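Local coordinates for protein myosin-I heavy chain (Dictyostelium discoideum, PDB 5EJY) that is an actin-based class VII motor with ATPase activity that acts in the early steps of phagocytosis and adhesion, represented here by a MyTH4-FERM unit of its tail, at residues D229-S234 with F287-K292. Numbering follows the deposited sequence.
Sequences DLSQRS and FVFKKK
Leu230 and Phe289 carry the apolar part of this contact, their side chains running past each other in opposite directions. The methyl CD1 of Leu230 lies over one face of the Phe289 ring as a CH-pi contact, 3.8 Å from the ring centroid and 24° off the ring normal. It is displaced toward the root of the ring, with Leu230 CD1 only 3.5 Å from Phe289 CG, while Leu230 CB sits near the far end, 3.9 Å from Phe289 CZ. With CG of Phe289 anti to the backbone N (chi1 -173°), the ring stands out from its strand and its CZ end reaches the helix.

Ser231 meets the same ring at the edge: its OG lies in the ring plane, 3.5 Å from Phe289 CZ. The hydroxyl is hydrogen-bonded to Ser227 O, one turn earlier in the helix, and to Asn243 ND2 of helix 240-243, so this buried oxygen is satisfied although it borders the ring edge. Cutting Phe289 back to an alanine takes away the ring that Leu230 CD1 packs on, which would probably open a gap between helix and sheet.

Within 229-234, Leu230 O accepts two hydrogen bonds from Ser234, its N at 2.9 Å and its OG at 2.8 Å, from opposite faces of the carbonyl plane.

The contact lies in the ubiquitin-like lobe of the FERM domain, where helix 223-233 packs on the mixed sheet. Strand 285-291 runs between strands 201-207 and 245-251, and these supply further neighbours: Ile205 touches both Leu230 and Phe289, and the ring of Phe245 meets that of Phe289 with planes at about 45°. Leu230 also reaches Lys213 and Leu215 on the outer strand 212-217.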
# COMPACT_ATOMS: atom_id res chain seq x y z
N ASP A 229 2.45 8.22 9.94
CA ASP A 229 3.66 7.78 10.65
C ASP A 229 4.91 8.39 10.02
O ASP A 229 5.76 8.95 10.71
CB ASP A 229 3.73 6.25 10.62
CG ASP A 229 4.75 5.68 11.59
OD1 ASP A 229 5.20 6.38 12.53
OD2 ASP A 229 5.08 4.49 11.41
N LEU A 230 5.03 8.29 8.70
CA LEU A 230 6.19 8.84 8.02
C LEU A 230 6.24 10.37 8.13
O LEU A 230 7.31 10.94 8.28
CB LEU A 230 6.22 8.46 6.53
CG LEU A 230 7.30 7.46 6.12
CD1 LEU A 230 7.45 7.49 4.60
CD2 LEU A 230 8.64 7.76 6.81
N SER A 231 5.09 11.02 8.06
CA SER A 231 5.04 12.47 8.24
C SER A 231 5.60 12.83 9.62
O SER A 231 6.51 13.66 9.75
CB SER A 231 3.61 12.98 8.10
OG SER A 231 3.10 12.70 6.80
N GLN A 232 5.06 12.20 10.66
CA GLN A 232 5.50 12.50 12.02
C GLN A 232 7.00 12.23 12.18
O GLN A 232 7.74 13.05 12.75
CB GLN A 232 4.68 11.69 13.03
CG GLN A 232 5.14 11.87 14.47
CD GLN A 232 4.18 11.24 15.48
OE1 GLN A 232 3.40 10.35 15.14
NE2 GLN A 232 4.24 11.71 16.72
N ARG A 233 7.47 11.11 11.65
CA ARG A 233 8.87 10.74 11.76
C ARG A 233 9.82 11.65 10.97
O ARG A 233 11.00 11.76 11.31
CB ARG A 233 9.07 9.27 11.38
CG ARG A 233 8.32 8.30 12.30
CD ARG A 233 8.38 6.89 11.75
NE ARG A 233 9.76 6.46 11.67
CZ ARG A 233 10.44 5.96 12.70
NH1 ARG A 233 9.85 5.80 13.88
NH2 ARG A 233 11.71 5.60 12.54
N SER A 234 9.32 12.28 9.92
CA SER A 234 10.11 13.25 9.15
C SER A 234 9.98 14.65 9.73
O SER A 234 10.57 15.59 9.21
CB SER A 234 9.63 13.27 7.69
OG SER A 234 9.65 11.97 7.14
N PHE A 287 8.09 1.42 -2.50
CA PHE A 287 7.08 2.34 -1.99
C PHE A 287 7.72 3.71 -2.09
O PHE A 287 8.92 3.86 -1.83
CB PHE A 287 6.77 2.08 -0.52
CG PHE A 287 5.97 0.83 -0.25
CD1 PHE A 287 4.64 0.75 -0.61
CD2 PHE A 287 6.54 -0.23 0.45
CE1 PHE A 287 3.89 -0.39 -0.33
CE2 PHE A 287 5.80 -1.37 0.73
CZ PHE A 287 4.47 -1.44 0.33
N VAL A 288 6.93 4.72 -2.44
CA VAL A 288 7.45 6.08 -2.48
C VAL A 288 6.52 7.03 -1.73
O VAL A 288 5.30 6.98 -1.89
CB VAL A 288 7.62 6.58 -3.93
CG1 VAL A 288 8.32 7.93 -3.95
CG2 VAL A 288 8.41 5.56 -4.76
N PHE A 289 7.12 7.90 -0.91
CA PHE A 289 6.41 8.90 -0.12
C PHE A 289 6.42 10.23 -0.89
O PHE A 289 7.47 10.87 -0.99
CB PHE A 289 7.14 9.04 1.23
CG PHE A 289 6.45 9.91 2.25
CD1 PHE A 289 5.11 9.77 2.55
CD2 PHE A 289 7.20 10.84 2.98
CE1 PHE A 289 4.50 10.57 3.54
CE2 PHE A 289 6.60 11.63 3.98
CZ PHE A 289 5.25 11.49 4.25
N LYS A 290 5.27 10.62 -1.46
CA LYS A 290 5.20 11.78 -2.36
C LYS A 290 4.07 12.70 -1.97
O LYS A 290 3.13 12.27 -1.31
CB LYS A 290 4.87 11.33 -3.80
CG LYS A 290 5.91 10.52 -4.52
CD LYS A 290 5.45 10.38 -5.97
CE LYS A 290 4.75 11.67 -6.43
NZ LYS A 290 4.22 11.65 -7.84
N LYS A 291 4.10 13.93 -2.47
CA LYS A 291 3.01 14.86 -2.19
C LYS A 291 1.91 14.70 -3.23
O LYS A 291 2.15 14.91 -4.43
CB LYS A 291 3.48 16.31 -2.15
CG LYS A 291 2.38 17.25 -1.67
CD LYS A 291 2.91 18.64 -1.36
CE LYS A 291 1.80 19.54 -0.84
NZ LYS A 291 2.33 20.81 -0.28
N LYS A 292 0.72 14.35 -2.77
CA LYS A 292 -0.40 14.08 -3.67
C LYS A 292 -1.33 15.28 -3.79
O LYS A 292 -1.80 15.62 -4.89
CB LYS A 292 -1.20 12.88 -3.13
CG LYS A 292 -2.43 12.50 -3.99
CD LYS A 292 -3.10 11.24 -3.41
CE LYS A 292 -4.36 10.85 -4.19
NZ LYS A 292 -4.97 9.64 -3.54